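Local coordinates for protein pumilio homolog 23 (Arabidopsis thaliana, PDB 5WZJ) that recognises a specific 18S rRNA sequence through stacked pumilio repeats and probably regulates translation and the stability of target mRNAs, at residues Leu253-Asn258 / Lys275-Ser280; Glu279-Asn284 / His288-Ile293; Asn28-Asn33 / Glu38-Ile43. All blocks are in the same frame, centred on the assembly; numbering follows the deposited sequence.

How the contacts relate
Contacts 1 and 2 adjoin, their centres about 10 Å apart, and share Glu-279 and Ser-280. Helices 271-279 and 284-296 follow each other in the chain, and the two contacts also meet directly where Ile-254 packs on Leu-289 and Leu-255 on Ile-293. Both are largely buried, yet contact 1 pairs apolar packing with a salt bridge between protein side chains, whereas contact 2 faces the RNA and turns several of its polar groups to two nucleotides. Contact 3 joins helices 17-31 and 37-49, its centre about 48 Å from that of contact 2; only partly buried, it relies on cation-pi, CH-pi and methyl packing.

Contact 1 of 3, residues Leu253-Asn258 / Lys275-Ser280; sequences LILRCN and KEILES
Ile-277 lays its CD1 methyl over the backbone bend at Leu-255, 4.0 Å from Leu-255 CB and 3.8 Å from Leu-255 O. The bend is a Schellman motif: helix 244-254 ends here, and Arg-256, with positive phi, is the first residue to leave helical geometry, its N bonded back to Leu-253 O. Residues 275-280, which lie in the fifth pumilio repeat, run past this helix end, so the contact knits consecutive helices of the right-handed superhelix. The apolar packing continues, since Leu-255 also rests on Phe-286 and Ile-293 of helix 284-296 and on Met-305, while Ile-277 reaches Val-309.

Beside this apolar patch stands a salt bridge. The side chains of Arg-256 and Glu-276 cross at about a right angle, and the bend at chi3 of Arg-256 brings its guanidinium to the Glu-276 carboxylate, the planes 40° apart. NH2 of Arg-256 donates to Glu-276 OE2 over 2.8 Å in a nearly straight bond (166°), and the oxygen sits in the guanidinium plane. From the carboxylate's side the approach is less regular: the donor comes from above that plane, 42° out of it. NH1 of Arg-256 adds a weak second bond to the same OE2 at 3.4 Å. One oxygen thus takes both N-H groups, in place of the two-oxygen fork of a bidentate pair. Further anchors fix the arginine, with NE hydrogen-bonded, its carbonyl O held by Arg-217 and its chain lying on Met-220 and Lys-221. The other carboxylate oxygen is served by solvent: one water donates to Glu-276 OE1 at 2.6 Å and weakly accepts from Arg-256 NH1 at 3.2 Å, spanning the two atoms beside the salt bridge.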
loop_
_atom_site.group_PDB
_atom_site.type_symbol
_atom_site.label_atom_id
_atom_site.label_comp_id
_atom_site.label_asym_id
_atom_site.label_seq_id
_atom_site.Cartn_x
_atom_site.Cartn_y
_atom_site.Cartn_z
ATOM N N LEU A 253 19.259 15.575 7.401
ATOM C CA LEU A 253 19.173 15.544 8.862
ATOM C C LEU A 253 18.846 14.139 9.365
ATOM O O LEU A 253 19.493 13.629 10.286
ATOM C CB LEU A 253 18.130 16.556 9.361
ATOM C CG LEU A 253 18.385 18.049 9.120
ATOM C CD1 LEU A 253 17.167 18.907 9.498
ATOM C CD2 LEU A 253 19.618 18.523 9.876
ATOM N N ILE A 254 17.851 13.487 8.759
ATOM C CA ILE A 254 17.485 12.130 9.169
ATOM C C ILE A 254 18.650 11.165 8.985
ATOM O O ILE A 254 18.873 10.277 9.818
ATOM C CB ILE A 254 16.245 11.653 8.392
ATOM C CG1 ILE A 254 15.032 12.534 8.753
ATOM C CG2 ILE A 254 15.983 10.158 8.661
ATOM C CD1 ILE A 254 13.782 12.191 7.964
ATOM N N LEU A 255 19.392 11.296 7.881
ATOM C CA LEU A 255 20.494 10.391 7.586
ATOM C C LEU A 255 21.798 10.797 8.258
ATOM O O LEU A 255 22.804 10.110 8.069
ATOM C CB LEU A 255 20.720 10.287 6.066
ATOM C CG LEU A 255 19.588 9.577 5.301
ATOM C CD1 LEU A 255 19.891 9.486 3.810
ATOM C CD2 LEU A 255 19.327 8.182 5.887
ATOM N N ARG A 256 21.803 11.900 9.008
ATOM C CA ARG A 256 22.981 12.394 9.735
ATOM C C ARG A 256 24.126 12.781 8.803
ATOM O O ARG A 256 25.298 12.621 9.151
ATOM C CB ARG A 256 23.466 11.368 10.772
ATOM C CG ARG A 256 22.397 11.048 11.833
ATOM C CD ARG A 256 22.739 9.826 12.662
ATOM N NE ARG A 256 24.026 9.948 13.335
ATOM C CZ ARG A 256 25.144 9.324 12.950
ATOM N NH1 ARG A 256 26.276 9.501 13.636
ATOM N NH2 ARG A 256 25.142 8.526 11.882
ATOM N N CYS A 257 23.846 13.301 7.608
ATOM C CA CYS A 257 24.963 13.620 6.729
ATOM C C CYS A 257 24.989 15.098 6.356
ATOM O O CYS A 257 25.472 15.483 5.289
ATOM C CB CYS A 257 24.979 12.715 5.497
ATOM S SG CYS A 257 23.486 12.528 4.598
ATOM N N ASN A 258 24.545 15.941 7.281
ATOM C CA ASN A 258 24.490 17.386 7.087
ATOM C C ASN A 258 25.868 18.039 6.980
ATOM O O ASN A 258 26.871 17.484 7.428
ATOM C CB ASN A 258 23.705 18.017 8.234
ATOM C CG ASN A 258 22.674 19.011 7.751
ATOM O OD1 ASN A 258 22.132 18.873 6.655
ATOM N ND2 ASN A 258 22.405 20.029 8.563
ATOM N N LYS A 275 28.944 4.347 5.576
ATOM C CA LYS A 275 29.149 3.083 6.274
ATOM C C LYS A 275 28.131 2.884 7.400
ATOM O O LYS A 275 27.567 1.793 7.554
ATOM C CB LYS A 275 30.577 3.047 6.821
ATOM C CG LYS A 275 31.101 1.674 7.212
ATOM C CD LYS A 275 32.636 1.663 7.184
ATOM C CE LYS A 275 33.211 0.274 7.440
ATOM N NZ LYS A 275 33.226 -0.086 8.888
ATOM N N GLU A 276 27.889 3.926 8.203
ATOM C CA GLU A 276 26.932 3.807 9.300
ATOM C C GLU A 276 25.513 3.577 8.781
ATOM O O GLU A 276 24.753 2.789 9.360
ATOM C CB GLU A 276 26.994 5.059 10.178
ATOM C CG GLU A 276 28.333 5.216 10.927
ATOM C CD GLU A 276 28.443 6.519 11.706
ATOM O OE1 GLU A 276 29.250 6.576 12.658
ATOM O OE2 GLU A 276 27.746 7.496 11.365
ATOM N N ILE A 277 25.138 4.268 7.698
ATOM C CA ILE A 277 23.829 4.053 7.072
ATOM C C ILE A 277 23.716 2.615 6.580
ATOM O O ILE A 277 22.744 1.914 6.873
ATOM C CB ILE A 277 23.607 5.058 5.923
ATOM C CG1 ILE A 277 23.492 6.487 6.460
ATOM C CG2 ILE A 277 22.351 4.715 5.127
ATOM C CD1 ILE A 277 23.595 7.540 5.359
ATOM N N LEU A 278 24.734 2.146 5.852
ATOM C CA LEU A 278 24.734 0.773 5.354
ATOM C C LEU A 278 24.631 -0.235 6.496
ATOM O O LEU A 278 23.851 -1.190 6.419
ATOM C CB LEU A 278 25.990 0.513 4.522
ATOM C CG LEU A 278 26.146 -0.906 3.963
ATOM C CD1 LEU A 278 24.983 -1.244 3.038
ATOM C CD2 LEU A 278 27.480 -1.079 3.227
ATOM N N GLU A 279 25.393 -0.025 7.576
ATOM C CA GLU A 279 25.415 -0.972 8.692
ATOM C C GLU A 279 24.104 -1.024 9.466
ATOM O O GLU A 279 23.850 -2.012 10.159
ATOM C CB GLU A 279 26.550 -0.630 9.664
ATOM C CG GLU A 279 27.909 -1.166 9.255
ATOM C CD GLU A 279 29.055 -0.551 10.054
ATOM O OE1 GLU A 279 28.784 0.206 11.017
ATOM O OE2 GLU A 279 30.226 -0.821 9.703
ATOM N N SER A 280 23.281 0.018 9.394
ATOM C CA SER A 280 21.998 0.014 10.079
ATOM C C SER A 280 20.863 -0.500 9.203
ATOM O O SER A 280 19.726 -0.587 9.679
ATOM C CB SER A 280 21.662 1.430 10.578
ATOM O OG SER A 280 22.713 1.966 11.364
HETATM O O HOH W 1 29.070 8.256 14.682
#

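Contact 2 of 3, residues Glu279-Asn284 / His288-Ile293; sequences ESMKDN and HLVEVI. With nucleotides of chain B.
The imidazole of His-288 is sandwiched between two bases: on one face lies A8 of chain B, with its C6 3.3 Å above the ring plane, and on the opposite face G7 of chain B, with its C2 3.3 Å above it. Both bases are offset toward the rim of the ring. At the edge lies Asn-284, whose backbone O accepts a hydrogen bond from His-288 ND1 at 2.9 Å. The donor is tilted 32° from that carbonyl plane, and the same oxygen also takes a weaker bond from the backbone N of His-288. With its edge tied one helical turn back, the ring is probably restrained from rotating between the bases.

This is the RNA-reading face of a pumilio repeat, in which one side chain stacks between bases while neighbours on the same helix read the base edge. Ser-287 and Glu-291 match the serine and glutamate pair by which PUF repeats recognise guanine. The amide plane of Asn-284 stands nearly perpendicular to the imidazole. With CG anti to the backbone N (chi1 178°), the amide reaches the sugars: OD1 of Asn-284 accepts from O2' of G7 at 2.6 Å, and ND2 of Asn-284 makes a weak bond to O4' of A8 at 3.3 Å.

Away from the RNA, Met-281 crosses Val-290 at about a right angle, SD of Met-281 lying 3.8 Å from CG2 of Val-290; Phe-310 and Val-326 touch both residues.

OE1 of Glu-291 accepts from N1 of G7 at 2.7 Å and from N2 at 2.8 Å, while its OE2 pairs with Arg-181. A carboxylate placed against two adjacent donors would be expected to select guanine over adenine, which has an acceptor at N1 and no 2-amino group.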
loop_
_atom_site.group_PDB
_atom_site.type_symbol
_atom_site.label_atom_id
_atom_site.label_comp_id
_atom_site.label_asym_id
_atom_site.label_seq_id
_atom_site.Cartn_x
_atom_site.Cartn_y
_atom_site.Cartn_z
ATOM N N GLU A 279 25.393 -0.025 7.576
ATOM C CA GLU A 279 25.415 -0.972 8.692
ATOM C C GLU A 279 24.104 -1.024 9.466
ATOM O O GLU A 279 23.850 -2.012 10.159
ATOM C CB GLU A 279 26.550 -0.630 9.664
ATOM C CG GLU A 279 27.909 -1.166 9.255
ATOM C CD GLU A 279 29.055 -0.551 10.054
ATOM O OE1 GLU A 279 28.784 0.206 11.017
ATOM O OE2 GLU A 279 30.226 -0.821 9.703
ATOM N N SER A 280 23.281 0.018 9.394
ATOM C CA SER A 280 21.998 0.014 10.079
ATOM C C SER A 280 20.863 -0.500 9.203
ATOM O O SER A 280 19.726 -0.587 9.679
ATOM C CB SER A 280 21.662 1.430 10.578
ATOM O OG SER A 280 22.713 1.966 11.364
ATOM N N MET A 281 21.148 -0.858 7.945
ATOM C CA MET A 281 20.103 -1.133 6.957
ATOM C C MET A 281 19.319 -2.409 7.247
ATOM O O MET A 281 18.227 -2.594 6.695
ATOM C CB MET A 281 20.723 -1.225 5.558
ATOM C CG MET A 281 19.729 -0.995 4.430
ATOM S SD MET A 281 19.082 0.700 4.475
ATOM C CE MET A 281 20.550 1.645 4.071
ATOM N N LYS A 282 19.855 -3.306 8.076
ATOM C CA LYS A 282 19.166 -4.543 8.413
ATOM C C LYS A 282 18.266 -4.395 9.628
ATOM O O LYS A 282 17.511 -5.326 9.944
ATOM C CB LYS A 282 20.181 -5.669 8.647
ATOM C CG LYS A 282 21.056 -5.941 7.422
ATOM C CD LYS A 282 22.086 -7.041 7.675
ATOM C CE LYS A 282 22.961 -7.245 6.433
ATOM N NZ LYS A 282 23.939 -8.360 6.593
ATOM N N ASP A 283 18.313 -3.251 10.301
ATOM C CA ASP A 283 17.400 -2.999 11.407
ATOM C C ASP A 283 15.963 -2.882 10.899
ATOM O O ASP A 283 15.705 -2.277 9.853
ATOM C CB ASP A 283 17.809 -1.719 12.128
ATOM C CG ASP A 283 16.882 -1.386 13.261
ATOM O OD1 ASP A 283 17.073 -1.973 14.338
ATOM O OD2 ASP A 283 15.959 -0.556 13.071
ATOM N N ASN A 284 15.014 -3.466 11.635
ATOM C CA ASN A 284 13.641 -3.443 11.132
ATOM C C ASN A 284 13.077 -2.025 11.085
ATOM O O ASN A 284 12.381 -1.665 10.129
ATOM C CB ASN A 284 12.720 -4.329 11.963
ATOM C CG ASN A 284 11.279 -4.271 11.456
ATOM O OD1 ASN A 284 10.979 -4.761 10.367
ATOM N ND2 ASN A 284 10.398 -3.625 12.218
ATOM N N HIS A 288 12.432 0.206 7.279
ATOM C CA HIS A 288 11.162 0.829 6.894
ATOM C C HIS A 288 11.335 2.315 6.592
ATOM O O HIS A 288 10.719 2.846 5.656
ATOM C CB HIS A 288 10.119 0.646 7.997
ATOM C CG HIS A 288 9.422 -0.674 7.968
ATOM N ND1 HIS A 288 9.753 -1.714 8.813
ATOM C CD2 HIS A 288 8.392 -1.117 7.210
ATOM C CE1 HIS A 288 8.947 -2.737 8.581
ATOM N NE2 HIS A 288 8.118 -2.402 7.611
ATOM N N LEU A 289 12.146 3.014 7.393
ATOM C CA LEU A 289 12.377 4.440 7.145
ATOM C C LEU A 289 13.076 4.663 5.803
ATOM O O LEU A 289 12.709 5.565 5.041
ATOM C CB LEU A 289 13.213 5.048 8.277
ATOM C CG LEU A 289 13.513 6.559 8.212
ATOM C CD1 LEU A 289 12.240 7.368 7.961
ATOM C CD2 LEU A 289 14.150 7.019 9.515
ATOM N N VAL A 290 14.114 3.874 5.510
ATOM C CA VAL A 290 14.862 4.106 4.276
ATOM C C VAL A 290 14.017 3.757 3.041
ATOM O O VAL A 290 14.178 4.378 1.982
ATOM C CB VAL A 290 16.194 3.334 4.301
ATOM C CG1 VAL A 290 16.976 3.568 3.001
ATOM C CG2 VAL A 290 17.039 3.771 5.507
ATOM N N GLU A 291 13.108 2.779 3.151
ATOM C CA GLU A 291 12.144 2.541 2.074
ATOM C C GLU A 291 11.441 3.831 1.689
ATOM O O GLU A 291 11.307 4.154 0.506
ATOM C CB GLU A 291 11.090 1.511 2.487
ATOM C CG GLU A 291 11.549 0.066 2.595
ATOM C CD GLU A 291 10.371 -0.823 2.946
ATOM O OE1 GLU A 291 10.340 -1.389 4.059
ATOM O OE2 GLU A 291 9.438 -0.890 2.119
ATOM N N VAL A 292 10.989 4.587 2.687
ATOM C CA VAL A 292 10.235 5.800 2.400
ATOM C C VAL A 292 11.155 6.887 1.855
ATOM O O VAL A 292 10.798 7.603 0.913
ATOM C CB VAL A 292 9.469 6.265 3.651
ATOM C CG1 VAL A 292 8.756 7.581 3.359
ATOM C CG2 VAL A 292 8.441 5.199 4.054
ATOM N N ILE A 293 12.359 7.015 2.421
ATOM C CA ILE A 293 13.340 7.958 1.887
ATOM C C ILE A 293 13.544 7.735 0.391
ATOM O O ILE A 293 13.534 8.683 -0.411
ATOM C CB ILE A 293 14.669 7.847 2.653
ATOM C CG1 ILE A 293 14.516 8.439 4.059
ATOM C CG2 ILE A 293 15.772 8.567 1.900
ATOM C CD1 ILE A 293 15.706 8.166 4.951
ATOM P P G B 7 7.370 -12.355 7.575
ATOM O OP1 G B 7 7.580 -13.480 8.515
ATOM O OP2 G B 7 6.041 -11.800 7.234
ATOM O "O5'" G B 7 8.152 -11.084 8.138
ATOM C "C5'" G B 7 9.456 -11.213 8.673
ATOM C "C4'" G B 7 10.025 -9.868 9.052
ATOM O "O4'" G B 7 10.460 -9.145 7.870
ATOM C "C3'" G B 7 9.062 -8.905 9.720
ATOM O "O3'" G B 7 8.831 -9.221 11.080
ATOM C "C2'" G B 7 9.748 -7.562 9.496
ATOM O "O2'" G B 7 10.817 -7.395 10.412
ATOM C "C1'" G B 7 10.339 -7.756 8.091
ATOM N N9 G B 7 9.452 -7.181 7.070
ATOM C C8 G B 7 8.274 -7.709 6.592
ATOM N N7 G B 7 7.699 -6.930 5.723
ATOM C C5 G B 7 8.530 -5.822 5.629
ATOM C C6 G B 7 8.421 -4.645 4.845
ATOM O O6 G B 7 7.528 -4.350 4.049
ATOM N N1 G B 7 9.485 -3.772 5.038
ATOM C C2 G B 7 10.520 -4.009 5.907
ATOM N N2 G B 7 11.457 -3.052 5.979
ATOM N N3 G B 7 10.632 -5.102 6.651
ATOM C C4 G B 7 9.613 -5.959 6.463
ATOM P P A B 8 7.392 -8.938 11.740
ATOM O OP1 A B 8 7.465 -9.374 13.155
ATOM O OP2 A B 8 6.314 -9.439 10.866
ATOM O "O5'" A B 8 7.305 -7.357 11.670
ATOM C "C5'" A B 8 6.107 -6.685 11.981
ATOM C "C4'" A B 8 6.382 -5.671 13.048
ATOM O "O4'" A B 8 7.210 -4.607 12.504
ATOM C "C3'" A B 8 5.160 -4.974 13.625
ATOM O "O3'" A B 8 4.609 -5.738 14.695
ATOM C "C2'" A B 8 5.730 -3.652 14.093
ATOM O "O2'" A B 8 6.390 -3.882 15.331
ATOM C "C1'" A B 8 6.796 -3.372 13.018
ATOM N N9 A B 8 6.334 -2.551 11.872
ATOM C C8 A B 8 5.343 -2.783 10.938
ATOM N N7 A B 8 5.239 -1.833 10.026
ATOM C C5 A B 8 6.237 -0.930 10.353
ATOM C C6 A B 8 6.676 0.284 9.782
ATOM N N6 A B 8 6.150 0.878 8.705
ATOM N N1 A B 8 7.714 0.911 10.386
ATOM C C2 A B 8 8.284 0.373 11.472
ATOM N N3 A B 8 7.958 -0.754 12.097
ATOM C C4 A B 8 6.926 -1.370 11.474
#

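Contact 3 of 3, residues Asn28-Asn33 / Glu38-Ile43; sequences NLFDSN and EERSVI
Phe-30 is the buried centre of this contact, with Arg-40 spread over one face of its ring and Ile-43 meeting it obliquely. Helices 17-31 and 37-49 run antiparallel and form a helical hairpin near the N-terminus, with the two side chains of the second helix closing on the aromatic of the first. CG of Arg-40 sits over the ring, 4.0 Å from its centroid, in a CH-pi contact. A chi1 of -170° turns the Arg-40 chain away from its own backbone N, and it stays extended to NE, which carries the guanidinium across the same face of Phe-30. There the guanidinium stacks with its plane 29° from the ring, and CZ of Arg-40 lies 4.3 Å from the centroid of the Phe-30 ring as a cation-pi partner. Obliquely to the ring, CG2 of Ile-43 comes to 3.7 Å from CZ of Phe-30, and Thr-70 and Leu-71 of helix 64-74 pack against the aromatic as well.

The outer side is looser. Leu-29 and Ile-43, both partly exposed, cross at about a right angle and meet through their ends alone, CD2 of Leu-29 standing 4.0 Å from CD1 of Ile-43. Just past the end of the first helix the chain is poorly ordered.

Replacing Phe-30 with an alanine would probably leave the guanidinium of Arg-40 without its aromatic platform, more free to turn, and open a gap beside Ile-43.

The hairpin is therefore joined across these segments by dispersion and by the attraction of a cation to pi electrons. As a partly exposed group, the arginine can set its aliphatic stem and flat charged end on the ring while probably still keeping some hydration.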
loop_
_atom_site.group_PDB
_atom_site.type_symbol
_atom_site.label_atom_id
_atom_site.label_comp_id
_atom_site.label_asym_id
_atom_site.label_seq_id
_atom_site.Cartn_x
_atom_site.Cartn_y
_atom_site.Cartn_z
ATOM N N ASN A 28 -25.015 8.676 28.825
ATOM C CA ASN A 28 -26.316 8.011 28.722
ATOM C C ASN A 28 -27.324 8.884 27.987
ATOM O O ASN A 28 -28.152 8.380 27.218
ATOM C CB ASN A 28 -26.865 7.636 30.102
ATOM C CG ASN A 28 -28.244 6.951 30.006
ATOM O OD1 ASN A 28 -28.336 5.724 29.853
ATOM N ND2 ASN A 28 -29.317 7.750 30.063
ATOM N N LEU A 29 -27.273 10.199 28.212
ATOM C CA LEU A 29 -28.167 11.099 27.498
ATOM C C LEU A 29 -27.989 10.983 25.988
ATOM O O LEU A 29 -28.966 11.103 25.242
ATOM C CB LEU A 29 -27.941 12.539 27.963
ATOM C CG LEU A 29 -28.862 13.630 27.412
ATOM C CD1 LEU A 29 -30.323 13.304 27.656
ATOM C CD2 LEU A 29 -28.511 14.960 28.040
ATOM N N PHE A 30 -26.765 10.732 25.515
ATOM C CA PHE A 30 -26.562 10.569 24.079
ATOM C C PHE A 30 -26.938 9.171 23.596
ATOM O O PHE A 30 -27.400 9.023 22.459
ATOM C CB PHE A 30 -25.114 10.884 23.700
ATOM C CG PHE A 30 -24.740 12.326 23.887
ATOM C CD1 PHE A 30 -25.717 13.294 24.059
ATOM C CD2 PHE A 30 -23.411 12.714 23.886
ATOM C CE1 PHE A 30 -25.372 14.627 24.232
ATOM C CE2 PHE A 30 -23.059 14.040 24.061
ATOM C CZ PHE A 30 -24.038 14.998 24.231
ATOM N N ASP A 31 -26.748 8.140 24.429
ATOM C CA ASP A 31 -27.186 6.797 24.053
ATOM C C ASP A 31 -28.691 6.758 23.792
ATOM O O ASP A 31 -29.153 6.053 22.886
ATOM C CB ASP A 31 -26.793 5.791 25.133
ATOM C CG ASP A 31 -25.293 5.645 25.268
ATOM O OD1 ASP A 31 -24.568 6.035 24.327
ATOM O OD2 ASP A 31 -24.840 5.138 26.316
ATOM N N SER A 32 -29.469 7.501 24.573
ATOM C CA SER A 32 -30.840 7.796 24.184
ATOM C C SER A 32 -30.829 8.852 23.086
ATOM O O SER A 32 -30.013 9.777 23.101
ATOM C CB SER A 32 -31.649 8.293 25.383
ATOM O OG SER A 32 -31.297 7.590 26.564
ATOM N N ASN A 33 -31.731 8.714 22.119
ATOM C CA ASN A 33 -31.822 9.681 21.032
ATOM C C ASN A 33 -32.947 10.683 21.257
ATOM O O ASN A 33 -33.557 11.167 20.295
ATOM C CB ASN A 33 -31.989 8.966 19.694
ATOM C CG ASN A 33 -30.833 8.024 19.397
ATOM O OD1 ASN A 33 -29.721 8.461 19.093
ATOM N ND2 ASN A 33 -31.091 6.724 19.495
ATOM N N GLU A 38 -28.702 19.551 16.848
ATOM C CA GLU A 38 -28.288 20.886 17.274
ATOM C C GLU A 38 -28.130 20.959 18.791
ATOM O O GLU A 38 -27.138 21.498 19.289
ATOM C CB GLU A 38 -29.291 21.934 16.782
ATOM N N GLU A 39 -29.096 20.417 19.542
ATOM C CA GLU A 39 -28.985 20.407 21.000
ATOM C C GLU A 39 -27.778 19.591 21.456
ATOM O O GLU A 39 -27.077 19.976 22.400
ATOM C CB GLU A 39 -30.267 19.844 21.613
ATOM C CG GLU A 39 -30.320 19.882 23.140
ATOM C CD GLU A 39 -31.518 19.125 23.698
ATOM O OE1 GLU A 39 -32.280 18.534 22.903
ATOM O OE2 GLU A 39 -31.699 19.114 24.932
ATOM N N ARG A 40 -27.529 18.461 20.789
ATOM C CA ARG A 40 -26.418 17.584 21.130
ATOM C C ARG A 40 -25.087 18.323 21.077
ATOM O O ARG A 40 -24.268 18.223 21.998
ATOM C CB ARG A 40 -26.410 16.393 20.173
ATOM C CG ARG A 40 -25.462 15.280 20.546
ATOM C CD ARG A 40 -25.511 14.200 19.492
ATOM N NE ARG A 40 -24.845 12.978 19.924
ATOM C CZ ARG A 40 -23.528 12.798 19.907
ATOM N NH1 ARG A 40 -22.720 13.771 19.490
ATOM N NH2 ARG A 40 -23.018 11.645 20.310
ATOM N N SER A 41 -24.846 19.069 20.001
ATOM C CA SER A 41 -23.564 19.749 19.879
ATOM C C SER A 41 -23.418 20.854 20.916
ATOM O O SER A 41 -22.305 21.123 21.387
ATOM C CB SER A 41 -23.396 20.296 18.460
ATOM O OG SER A 41 -23.730 21.663 18.407
ATOM N N VAL A 42 -24.528 21.485 21.307
ATOM C CA VAL A 42 -24.467 22.475 22.377
ATOM C C VAL A 42 -24.116 21.810 23.709
ATOM O O VAL A 42 -23.287 22.320 24.472
ATOM C CB VAL A 42 -25.793 23.252 22.453
ATOM C CG1 VAL A 42 -25.788 24.215 23.632
ATOM C CG2 VAL A 42 -26.044 24.000 21.143
ATOM N N ILE A 43 -24.740 20.667 24.012
ATOM C CA ILE A 43 -24.422 19.939 25.243
ATOM C C ILE A 43 -22.960 19.481 25.240
ATOM O O ILE A 43 -22.262 19.577 26.255
ATOM C CB ILE A 43 -25.383 18.748 25.418
ATOM C CG1 ILE A 43 -26.804 19.234 25.732
ATOM C CG2 ILE A 43 -24.867 17.786 26.493
ATOM C CD1 ILE A 43 -27.835 18.113 25.740
#